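Local coordinates for globin protein (Ramazzottius varieornatus, PDB 5ZIQ), which binds a heme whose iron is hexacoordinated and, like other globins, may bind or carry oxygen, although its physiological role is not established, at residues P19-T24 against F29-S34; D62-F67 against E82-A87; K132-A137 against I156-T161. All coordinates share one frame; numbering follows the deposited sequence. Where two conformers were deposited one is given.

Interaction 1: P19-T24 against F29-S34; sequences PRFPLT and FSLVKS. With EDO (1,2-ethanediol), chain I; SO4 (sulfate ion), chain F.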
loop_
_atom_site.group_PDB
_atom_site.type_symbol
_atom_site.label_atom_id
_atom_site.label_comp_id
_atom_site.label_asym_id
_atom_site.label_seq_id
_atom_site.Cartn_x
_atom_site.Cartn_y
_atom_site.Cartn_z
ATOM N N PRO A 19 -3.278 15.952 15.942
ATOM C CA PRO A 19 -3.820 16.633 14.750
ATOM C C PRO A 19 -2.950 16.534 13.499
ATOM O O PRO A 19 -3.416 16.902 12.418
ATOM C CB PRO A 19 -3.956 18.100 15.191
ATOM C CG PRO A 19 -3.001 18.247 16.323
ATOM C CD PRO A 19 -2.913 16.910 17.003
ATOM N N ARG A 20 -1.713 16.034 13.620
ATOM C CA ARG A 20 -0.889 15.755 12.435
ATOM C C ARG A 20 -1.437 14.567 11.634
ATOM O O ARG A 20 -1.183 14.459 10.440
ATOM C CB ARG A 20 0.563 15.474 12.835
ATOM C CG ARG A 20 1.292 16.706 13.371
ATOM C CD ARG A 20 2.713 16.370 13.768
ATOM N NE ARG A 20 2.699 15.495 14.931
ATOM C CZ ARG A 20 3.764 14.840 15.380
ATOM N NH1 ARG A 20 4.921 14.951 14.755
ATOM N NH2 ARG A 20 3.658 14.074 16.449
ATOM N N PHE A 21 -2.167 13.683 12.311
ATOM C CA PHE A 21 -2.785 12.518 11.690
ATOM C C PHE A 21 -4.098 12.997 11.061
ATOM O O PHE A 21 -4.807 13.759 11.676
ATOM C CB PHE A 21 -3.034 11.443 12.750
ATOM C CG PHE A 21 -3.424 10.112 12.171
ATOM C CD1 PHE A 21 -2.482 9.343 11.504
ATOM C CD2 PHE A 21 -4.730 9.667 12.238
ATOM C CE1 PHE A 21 -2.837 8.111 10.937
ATOM C CE2 PHE A 21 -5.104 8.443 11.662
ATOM C CZ PHE A 21 -4.146 7.666 11.032
ATOM N N PRO A 22 -4.405 12.562 9.816
ATOM C CA PRO A 22 -5.543 13.199 9.123
ATOM C C PRO A 22 -6.910 12.868 9.712
ATOM O O PRO A 22 -7.812 13.689 9.667
ATOM C CB PRO A 22 -5.412 12.666 7.687
ATOM C CG PRO A 22 -4.622 11.382 7.814
ATOM C CD PRO A 22 -3.646 11.663 8.914
ATOM N N LEU A 23 -7.091 11.644 10.207
ATOM C CA LEU A 23 -8.436 11.197 10.599
ATOM C C LEU A 23 -8.851 11.669 11.977
ATOM O O LEU A 23 -8.024 11.697 12.899
ATOM C CB LEU A 23 -8.523 9.657 10.551
ATOM C CG LEU A 23 -8.150 9.021 9.206
ATOM C CD1 LEU A 23 -8.210 7.493 9.366
ATOM C CD2 LEU A 23 -9.078 9.516 8.094
ATOM N N THR A 24 -10.130 11.999 12.128
ATOM C CA THR A 24 -10.685 12.250 13.464
ATOM C C THR A 24 -10.587 10.989 14.308
ATOM O O THR A 24 -10.357 9.907 13.761
ATOM C CB THR A 24 -12.162 12.626 13.379
ATOM O OG1 THR A 24 -12.893 11.508 12.841
ATOM C CG2 THR A 24 -12.367 13.853 12.492
ATOM N N PHE A 29 -10.595 5.118 14.542
ATOM C CA PHE A 29 -11.033 3.835 15.072
ATOM C C PHE A 29 -11.640 2.974 13.966
ATOM O O PHE A 29 -11.352 1.767 13.908
ATOM C CB PHE A 29 -12.038 4.028 16.217
ATOM C CG PHE A 29 -12.482 2.732 16.836
ATOM C CD1 PHE A 29 -11.560 1.939 17.521
ATOM C CD2 PHE A 29 -13.798 2.286 16.700
ATOM C CE1 PHE A 29 -11.956 0.735 18.109
ATOM C CE2 PHE A 29 -14.204 1.089 17.286
ATOM C CZ PHE A 29 -13.273 0.315 17.978
ATOM N N SER A 30 -12.417 3.592 13.063
ATOM C CA SER A 30 -13.007 2.849 11.929
ATOM C C SER A 30 -11.908 2.232 11.051
ATOM O O SER A 30 -12.010 1.072 10.618
ATOM C CB SER A 30 -13.918 3.755 11.094
ATOM O OG SER A 30 -15.085 4.114 11.822
ATOM N N LEU A 31 -10.858 3.004 10.783
ATOM C CA LEU A 31 -9.694 2.509 10.048
ATOM C C LEU A 31 -9.046 1.296 10.741
ATOM O O LEU A 31 -8.847 0.267 10.120
ATOM C CB LEU A 31 -8.655 3.624 9.853
ATOM C CG LEU A 31 -7.302 3.133 9.301
ATOM C CD1 LEU A 31 -7.398 2.705 7.846
ATOM C CD2 LEU A 31 -6.203 4.165 9.485
ATOM N N VAL A 32 -8.721 1.441 12.025
ATOM C CA VAL A 32 -8.052 0.378 12.770
ATOM C C VAL A 32 -8.914 -0.900 12.790
ATOM O O VAL A 32 -8.385 -1.998 12.574
ATOM C CB VAL A 32 -7.645 0.874 14.180
ATOM C CG1 VAL A 32 -7.115 -0.261 15.054
ATOM C CG2 VAL A 32 -6.600 1.969 14.050
ATOM N N LYS A 33 -10.226 -0.764 13.046
ATOM C CA LYS A 33 -11.110 -1.952 13.061
ATOM C C LYS A 33 -11.175 -2.631 11.703
ATOM O O LYS A 33 -11.100 -3.863 11.609
ATOM C CB LYS A 33 -12.542 -1.599 13.442
ATOM C CG LYS A 33 -12.873 -1.400 14.895
ATOM C CD LYS A 33 -14.402 -1.538 15.064
ATOM C CE LYS A 33 -15.220 -0.520 14.249
ATOM N NZ LYS A 33 -16.640 -0.405 14.702
ATOM N N SER A 34 -11.338 -1.833 10.649
ATOM C CA SER A 34 -11.449 -2.363 9.300
ATOM C C SER A 34 -10.155 -3.041 8.860
ATOM O O SER A 34 -10.153 -4.154 8.309
ATOM C CB SER A 34 -11.797 -1.230 8.341
ATOM O OG SER A 34 -11.785 -1.698 7.017
HETATM C C1 EDO I . -11.095 13.098 8.618
HETATM O O1 EDO I . -11.573 12.219 9.646
HETATM C C2 EDO I . -12.228 13.648 7.758
HETATM O O2 EDO I . -13.144 14.501 8.457
HETATM S S SO4 F . -16.091 13.334 13.877
HETATM O O1 SO4 F . -17.540 13.067 13.783
HETATM O O2 SO4 F . -15.807 14.562 13.098
HETATM O O3 SO4 F . -15.746 13.597 15.288
HETATM O O4 SO4 F . -15.442 12.091 13.433
#
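Leu31 is the residue of helical segment 29-34 that meets Phe21 and Leu23, and the chain leading to this helix packs over it entirely through hydrocarbon. Along the helix, Phe29 O receives Lys33 N and Ser30 O receives Ser34 N, so backbone bonds brace the turns on which Leu31 sits. With CG opposite the backbone N (chi1 170°), Leu31 places CD2 against the Leu23 and Phe21 side chains. Its CD2 lies 3.9 Å from Leu23 CD1, and the two leucine side chains cross at about a right angle, the same Leu23 methyl also resting on Leu31 CB. Leu31 CD2 then reaches the rim of the Phe21 ring, near its plane, at 4.3 Å from Phe21 CZ. Branched leucines suit this place because one methyl can touch two partners without a polar atom being buried.

The loop's own turn into the helix is held by Thr24, the N-cap: its OG1 accepts from the backbone N of Asp27 and donates to sulfate O4 at 2.7 Å. Thr24 N points almost straight at O1 of an ethanediol (2.9 Å, 171°), which is also bonded to Asp27 OD2. Sulfate and ethanediol both probably come from the crystallisation liquor, and the ethanediol stands between two groups that a capping box would join directly.

Around the contact, Ser34 OG is hydrogen-bonded to Tyr154 OH of helix 148-170, the helix that also receives Leu23 on Ile153 and Leu31 on Tyr154. Phe21 leans on Val102 and Leu105 of helix 102-115, so the N-terminal loop and helix 25-38 together pack on the N-terminal parts of these two helices.

Interaction 2: D62-F67 against E82-A87; sequences DLFPKF and EEAALA. With HEM (protoporphyrin IX containing Fe), chain E.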
loop_
_atom_site.group_PDB
_atom_site.type_symbol
_atom_site.label_atom_id
_atom_site.label_comp_id
_atom_site.label_asym_id
_atom_site.label_seq_id
_atom_site.Cartn_x
_atom_site.Cartn_y
_atom_site.Cartn_z
ATOM N N ASP A 62 7.888 -4.451 -15.730
ATOM C CA ASP A 62 9.260 -4.268 -16.204
ATOM C C ASP A 62 10.223 -3.685 -15.174
ATOM O O ASP A 62 11.441 -3.833 -15.326
ATOM C CB ASP A 62 9.291 -3.358 -17.440
ATOM C CG ASP A 62 8.614 -3.963 -18.652
ATOM O OD1 ASP A 62 8.431 -5.195 -18.706
ATOM O OD2 ASP A 62 8.282 -3.189 -19.571
ATOM N N LEU A 63 9.695 -3.009 -14.150
ATOM C CA LEU A 63 10.549 -2.507 -13.058
ATOM C C LEU A 63 10.980 -3.632 -12.117
ATOM O O LEU A 63 11.858 -3.436 -11.281
ATOM C CB LEU A 63 9.882 -1.346 -12.289
ATOM C CG LEU A 63 9.423 -0.090 -13.043
ATOM C CD1 LEU A 63 9.139 1.037 -12.056
ATOM C CD2 LEU A 63 10.444 0.377 -14.060
ATOM N N PHE A 64 10.371 -4.808 -12.280
ATOM C CA PHE A 64 10.724 -5.995 -11.502
ATOM C C PHE A 64 11.237 -7.074 -12.470
ATOM O O PHE A 64 10.472 -7.973 -12.873
ATOM C CB PHE A 64 9.520 -6.574 -10.774
ATOM C CG PHE A 64 8.874 -5.668 -9.764
ATOM C CD1 PHE A 64 7.847 -4.799 -10.144
ATOM C CD2 PHE A 64 9.255 -5.717 -8.422
ATOM C CE1 PHE A 64 7.201 -3.995 -9.191
ATOM C CE2 PHE A 64 8.626 -4.914 -7.473
ATOM C CZ PHE A 64 7.597 -4.062 -7.853
ATOM N N PRO A 65 12.526 -7.001 -12.863
ATOM C CA PRO A 65 13.045 -7.941 -13.877
ATOM C C PRO A 65 12.913 -9.434 -13.503
ATOM O O PRO A 65 12.826 -10.282 -14.398
ATOM C CB PRO A 65 14.524 -7.545 -14.009
ATOM C CG PRO A 65 14.619 -6.165 -13.454
ATOM C CD PRO A 65 13.586 -6.100 -12.369
ATOM N N LYS A 66 12.861 -9.738 -12.205
ATOM C CA LYS A 66 12.705 -11.122 -11.720
ATOM C C LYS A 66 11.374 -11.787 -12.110
ATOM O O LYS A 66 11.238 -13.020 -12.003
ATOM C CB LYS A 66 12.908 -11.192 -10.199
ATOM C CG LYS A 66 14.350 -11.005 -9.754
ATOM C CD LYS A 66 14.450 -10.832 -8.243
ATOM C CE LYS A 66 15.800 -10.253 -7.832
ATOM N NZ LYS A 66 15.900 -9.965 -6.368
ATOM N N PHE A 67 10.411 -10.978 -12.568
ATOM C CA PHE A 67 9.060 -11.467 -12.906
ATOM C C PHE A 67 8.833 -11.674 -14.404
ATOM O O PHE A 67 7.772 -12.161 -14.798
ATOM C CB PHE A 67 7.944 -10.533 -12.349
ATOM C CG PHE A 67 8.075 -10.186 -10.884
ATOM C CD1 PHE A 67 8.850 -10.963 -10.012
ATOM C CD2 PHE A 67 7.380 -9.084 -10.366
ATOM C CE1 PHE A 67 8.967 -10.622 -8.669
ATOM C CE2 PHE A 67 7.480 -8.755 -9.016
ATOM C CZ PHE A 67 8.286 -9.519 -8.181
ATOM N N GLU A 82 6.761 -13.328 -3.714
ATOM C CA GLU A 82 6.368 -13.305 -2.294
ATOM C C GLU A 82 7.103 -12.159 -1.572
ATOM O O GLU A 82 6.471 -11.395 -0.832
ATOM C CB GLU A 82 6.671 -14.649 -1.609
ATOM C CG GLU A 82 5.818 -15.846 -2.031
ATOM C CD GLU A 82 6.505 -17.213 -1.830
ATOM O OE1 GLU A 82 7.557 -17.340 -1.165
ATOM O OE2 GLU A 82 6.009 -18.202 -2.380
ATOM N N GLU A 83 8.410 -11.991 -1.860
ATOM C CA GLU A 83 9.193 -10.926 -1.208
ATOM C C GLU A 83 8.677 -9.554 -1.621
ATOM O O GLU A 83 8.497 -8.686 -0.770
ATOM C CB GLU A 83 10.699 -11.074 -1.478
ATOM C CG GLU A 83 11.283 -12.292 -0.767
ATOM C CD GLU A 83 12.591 -12.805 -1.359
ATOM O OE1 GLU A 83 13.195 -13.697 -0.731
ATOM O OE2 GLU A 83 13.012 -12.367 -2.453
ATOM N N ALA A 84 8.427 -9.370 -2.923
ATOM C CA ALA A 84 7.956 -8.078 -3.426
ATOM C C ALA A 84 6.545 -7.754 -2.926
ATOM O O ALA A 84 6.249 -6.611 -2.571
ATOM C CB ALA A 84 8.020 -8.046 -4.950
ATOM N N ALA A 85 5.704 -8.778 -2.869
ATOM C CA ALA A 85 4.344 -8.619 -2.373
ATOM C C ALA A 85 4.357 -8.150 -0.917
ATOM O O ALA A 85 3.631 -7.208 -0.554
ATOM C CB ALA A 85 3.573 -9.917 -2.532
ATOM N N LEU A 86 5.216 -8.779 -0.100
ATOM C CA LEU A 86 5.324 -8.374 1.297
ATOM C C LEU A 86 5.886 -6.967 1.435
ATOM O O LEU A 86 5.449 -6.224 2.298
ATOM C CB LEU A 86 6.148 -9.376 2.097
ATOM C CG LEU A 86 5.394 -10.677 2.349
ATOM C CD1 LEU A 86 6.372 -11.737 2.841
ATOM C CD2 LEU A 86 4.275 -10.449 3.365
ATOM N N ALA A 87 6.832 -6.593 0.556
ATOM C CA ALA A 87 7.398 -5.237 0.605
ATOM C C ALA A 87 6.347 -4.179 0.301
ATOM O O ALA A 87 6.383 -3.093 0.880
ATOM C CB ALA A 87 8.577 -5.105 -0.359
HETATM C CHA HEM E . 10.982 -1.568 -3.363
HETATM C CHB HEM E . 8.365 -0.951 -7.376
HETATM C CHC HEM E . 5.360 1.905 -4.757
HETATM C CHD HEM E . 7.082 -0.282 -0.787
HETATM C C1A HEM E . 10.582 -1.590 -4.677
HETATM C C2A HEM E . 11.353 -2.093 -5.755
HETATM C C3A HEM E . 10.620 -1.920 -6.890
HETATM C C4A HEM E . 9.390 -1.320 -6.526
HETATM C CMA HEM E . 11.030 -2.323 -8.282
HETATM C CAA HEM E . 12.732 -2.703 -5.641
HETATM C CBA HEM E . 12.733 -4.168 -6.096
HETATM C CGA HEM E . 11.967 -5.020 -5.122
HETATM O O1A HEM E . 12.187 -4.918 -3.894
HETATM O O2A HEM E . 11.108 -5.825 -5.532
HETATM C C1B HEM E . 7.337 -0.060 -7.017
HETATM C C2B HEM E . 6.447 0.540 -7.943
HETATM C C3B HEM E . 5.598 1.348 -7.239
HETATM C C4B HEM E . 5.978 1.221 -5.814
HETATM C CMB HEM E . 6.461 0.333 -9.440
HETATM C CAB HEM E . 4.506 2.177 -7.767
HETATM C CBB HEM E . 3.670 1.664 -8.669
HETATM C C1C HEM E . 5.485 1.497 -3.437
HETATM C C2C HEM E . 4.606 1.771 -2.386
HETATM C C3C HEM E . 5.096 1.119 -1.257
HETATM C C4C HEM E . 6.285 0.450 -1.629
HETATM C CMC HEM E . 3.360 2.612 -2.469
HETATM C CAC HEM E . 4.530 1.077 0.102
HETATM C CBC HEM E . 3.517 1.836 0.470
HETATM C C1D HEM E . 8.327 -0.750 -1.204
HETATM C C2D HEM E . 9.294 -1.292 -0.233
HETATM C C3D HEM E . 10.378 -1.650 -0.947
HETATM C C4D HEM E . 10.071 -1.318 -2.351
HETATM C CMD HEM E . 9.090 -1.412 1.262
HETATM C CAD HEM E . 11.656 -2.263 -0.407
HETATM C CBD HEM E . 12.706 -1.163 -0.310
HETATM C CGD HEM E . 14.014 -1.697 0.220
HETATM O O1D HEM E . 14.043 -2.808 0.789
HETATM O O2D HEM E . 15.069 -1.026 0.091
HETATM N NA HEM E . 9.401 -1.088 -5.168
HETATM N NB HEM E . 7.024 0.392 -5.801
HETATM N NC HEM E . 6.497 0.712 -2.951
HETATM N ND HEM E . 8.833 -0.787 -2.456
HETATM FE FE HEM E . 7.979 -0.212 -4.063
#
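Both phenylalanines that meet Ala84 carry CG opposite the carbonyl carbon, with chi1 -62° at Phe64 and -50° at Phe67, and this sets their rings against the Ala84 methyl of helix 79-97. That methyl receives them differently. Phe67 comes rim first, with CZ 3.6 Å from Ala84 CB and that methyl in the plane of the ring; Phe64 approaches it obliquely, its CE2 lying 4.1 Å from Ala84 CB. Alanine suits this position because a single methyl lets two large rings come close to the helix.

Phe64 is also a wall of the heme pocket. The heme methyl CMA stands 3.6 Å above one face of its ring, offset toward the rim, while CZ presses to 3.2 Å from the porphyrin bridge carbon CHB, a tight fit. At the ring edge, in plane, propionate oxygen O2A lies 3.3 Å from CE2, where the slightly positive C-H rim probably suits an anionic oxygen. Replacing Phe64 with an alanine would probably open a gap beside CHB and CMA, leaving the heme freer to shift and Ala84 with less cover. The place probably corresponds to the phenylalanine at the start of the CD region that packs on heme in globins.

One turn after Ala84 comes His88, an axial ligand of the iron, whose ND1 is hydrogen-bonded to Ala84 O, so the same residue packs the rings and probably helps to orient that ligand. Behind the pair, Phe67 meets Phe81 edge to face and touches Phe54 of helix 42-56, while Ala84 rests on Leu50 of that helix, so the Phe67 ring packs where helices 42-56 and 79-97 meet.

Interaction 3: K132-A137 against I156-T161; sequences KCLVFA and IWISWT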
loop_
_atom_site.group_PDB
_atom_site.type_symbol
_atom_site.label_atom_id
_atom_site.label_comp_id
_atom_site.label_asym_id
_atom_site.label_seq_id
_atom_site.Cartn_x
_atom_site.Cartn_y
_atom_site.Cartn_z
ATOM N N LYS A 132 -4.765 2.755 -6.076
ATOM C CA LYS A 132 -5.879 2.028 -6.691
ATOM C C LYS A 132 -5.737 0.539 -6.440
ATOM O O LYS A 132 -6.725 -0.145 -6.293
ATOM C CB LYS A 132 -5.958 2.274 -8.215
ATOM C CG LYS A 132 -6.777 3.495 -8.639
ATOM C CD LYS A 132 -6.549 3.876 -10.102
ATOM C CE LYS A 132 -7.605 3.287 -11.029
ATOM N NZ LYS A 132 -7.822 4.126 -12.219
ATOM N N CYS A 133 -4.501 0.054 -6.399
ATOM C CA CYS A 133 -4.234 -1.375 -6.172
ATOM C C CYS A 133 -4.556 -1.792 -4.751
ATOM O O CYS A 133 -5.165 -2.842 -4.544
ATOM C CB CYS A 133 -2.798 -1.726 -6.528
ATOM S SG CYS A 133 -2.446 -1.374 -8.256
ATOM N N LEU A 134 -4.164 -0.963 -3.776
ATOM C CA LEU A 134 -4.560 -1.195 -2.393
ATOM C C LEU A 134 -6.069 -1.112 -2.237
ATOM O O LEU A 134 -6.662 -1.977 -1.604
ATOM C CB LEU A 134 -3.860 -0.224 -1.431
ATOM C CG LEU A 134 -4.243 -0.406 0.042
ATOM C CD1 LEU A 134 -4.009 -1.824 0.573
ATOM C CD2 LEU A 134 -3.460 0.615 0.863
ATOM N N VAL A 135 -6.689 -0.091 -2.830
ATOM C CA VAL A 135 -8.164 -0.001 -2.821
ATOM C C VAL A 135 -8.820 -1.267 -3.397
ATOM O O VAL A 135 -9.765 -1.805 -2.815
ATOM C CB VAL A 135 -8.644 1.280 -3.538
ATOM C CG1 VAL A 135 -10.138 1.242 -3.827
ATOM C CG2 VAL A 135 -8.275 2.495 -2.703
ATOM N N PHE A 136 -8.302 -1.747 -4.523
ATOM C CA PHE A 136 -8.796 -2.992 -5.120
ATOM C C PHE A 136 -8.730 -4.155 -4.139
ATOM O O PHE A 136 -9.693 -4.909 -3.996
ATOM C CB PHE A 136 -8.045 -3.341 -6.403
ATOM C CG PHE A 136 -8.477 -4.645 -7.008
ATOM C CD1 PHE A 136 -9.722 -4.764 -7.632
ATOM C CD2 PHE A 136 -7.653 -5.767 -6.927
ATOM C CE1 PHE A 136 -10.117 -5.969 -8.189
ATOM C CE2 PHE A 136 -8.048 -6.983 -7.481
ATOM C CZ PHE A 136 -9.286 -7.081 -8.101
ATOM N N ALA A 137 -7.582 -4.312 -3.481
ATOM C CA ALA A 137 -7.428 -5.403 -2.525
ATOM C C ALA A 137 -8.379 -5.240 -1.346
ATOM O O ALA A 137 -8.966 -6.216 -0.887
ATOM C CB ALA A 137 -5.989 -5.519 -2.055
ATOM N N ILE A 156 -8.926 9.096 2.186
ATOM C CA ILE A 156 -8.200 10.142 2.917
ATOM C C ILE A 156 -6.853 9.621 3.411
ATOM O O ILE A 156 -5.792 10.261 3.244
ATOM C CB ILE A 156 -9.008 10.628 4.149
ATOM C CG1 ILE A 156 -10.303 11.325 3.688
ATOM C CG2 ILE A 156 -8.154 11.558 5.028
ATOM C CD1 ILE A 156 -11.306 11.591 4.812
ATOM N N TRP A 157 -6.898 8.456 4.047
ATOM C CA TRP A 157 -5.705 7.924 4.690
ATOM C C TRP A 157 -4.684 7.446 3.653
ATOM O O TRP A 157 -3.488 7.729 3.779
ATOM C CB TRP A 157 -6.106 6.807 5.664
ATOM C CG TRP A 157 -4.934 6.121 6.314
ATOM C CD1 TRP A 157 -4.217 6.554 7.389
ATOM C CD2 TRP A 157 -4.380 4.875 5.925
ATOM N NE1 TRP A 157 -3.243 5.631 7.708
ATOM C CE2 TRP A 157 -3.315 4.590 6.818
ATOM C CE3 TRP A 157 -4.679 3.961 4.898
ATOM C CZ2 TRP A 157 -2.536 3.423 6.713
ATOM C CZ3 TRP A 157 -3.910 2.794 4.798
ATOM C CH2 TRP A 157 -2.840 2.548 5.698
ATOM N N ILE A 158 -5.134 6.736 2.622
ATOM C CA ILE A 158 -4.186 6.276 1.589
ATOM C C ILE A 158 -3.534 7.483 0.908
ATOM O O ILE A 158 -2.316 7.474 0.697
ATOM C CB ILE A 158 -4.858 5.337 0.560
ATOM C CG1 ILE A 158 -5.298 4.041 1.252
ATOM C CG2 ILE A 158 -3.913 5.020 -0.603
ATOM C CD1 ILE A 158 -6.208 3.172 0.409
ATOM N N SER A 159 -4.327 8.511 0.591
ATOM C CA SER A 159 -3.776 9.747 -0.000
ATOM C C SER A 159 -2.701 10.378 0.885
ATOM O O SER A 159 -1.633 10.753 0.402
ATOM C CB SER A 159 -4.881 10.767 -0.283
ATOM O OG SER A 159 -5.678 10.324 -1.359
ATOM N N TRP A 160 -2.981 10.448 2.184
ATOM C CA TRP A 160 -2.054 11.054 3.132
ATOM C C TRP A 160 -0.752 10.239 3.185
ATOM O O TRP A 160 0.348 10.815 3.137
ATOM C CB TRP A 160 -2.726 11.159 4.493
ATOM C CG TRP A 160 -1.866 11.737 5.575
ATOM C CD1 TRP A 160 -1.755 13.062 5.916
ATOM C CD2 TRP A 160 -1.018 11.020 6.465
ATOM N NE1 TRP A 160 -0.874 13.207 6.968
ATOM C CE2 TRP A 160 -0.419 11.971 7.328
ATOM C CE3 TRP A 160 -0.704 9.658 6.629
ATOM C CZ2 TRP A 160 0.484 11.613 8.333
ATOM C CZ3 TRP A 160 0.193 9.302 7.632
ATOM C CH2 TRP A 160 0.780 10.276 8.469
ATOM N N THR A 161 -0.857 8.908 3.251
ATOM C CA THR A 161 0.372 8.093 3.213
ATOM C C THR A 161 1.189 8.329 1.948
ATOM O O THR A 161 2.416 8.411 2.034
ATOM C CB THR A 161 0.138 6.562 3.382
ATOM O OG1 THR A 161 -0.562 6.015 2.249
ATOM C CG2 THR A 161 -0.630 6.280 4.653
#
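Two helical segments, 132-137 and 156-161, face each other with their nearest CA atoms, those of Leu134 and Ile158, 8.5 Å apart, a spacing that leaves the contact to side chains alone. Ile158 does most of the reaching. Its CG1 lies opposite the carbonyl carbon (chi1 -65°) and the chain continues extended, so CD1 becomes a tip that enters between two residues of the other helix. That methyl is 3.8 Å from Leu134 CD2 and equally 3.8 Å from Val135 CG2. Leu134 CD2 also rests along the shaft of the isoleucine, 3.9 Å from Ile158 CG1, and both partners cross Ile158 obliquely. The residue types fit: an unbranched end on isoleucine slips between neighbours, whereas leucine and valine each offer it a methyl, and no polar group is brought into the interface.

A turn later along its own helix, Thr161 folds its hydroxyl back to donate to Ile158 O, with Thr161 OG1 2.8 Å from that oxygen. The donor lies 22° out of the carbonyl plane with a C=O...O angle of 122°, so it approaches from the flank of the carbonyl oxygen. The oxygen is bonded by Thr162 OG1 as well. The bond from Thr161 satisfies its buried hydroxyl, and Thr161 CG2 covers one face of the Trp157 ring, 3.8 Å above the plane and offset toward the rim.

Leu134 also touches Tyr92 of helix 79-97 and Met49 of helix 42-56, and Val135 touches Tyr146 in the loop joining the two helices. In the order of a globin chain these are the last two long helices, and their apolar pairing probably corresponds to the packing of the G and H helices, part of the core beside the heme pocket.

In the fold
The three contacts follow one another along the chain, each pair of segments closing before the next opens, yet in space interaction 3 lies between the other two. Its centre is about 14 Å from that of interaction 1 and about 19 Å from that of interaction 2, while the centres of interactions 1 and 2 stand about 30 Å apart on opposite sides of the chain's centre. Interactions 1 and 3 touch through helix 148-170: Leu31 CD2 lies 3.7 Å from Trp157 CD1. Interaction 2 makes no touch with either. The all-helical globin thus has its N-terminal cover, its central helix pair and its heme-lining corner spread across one fold.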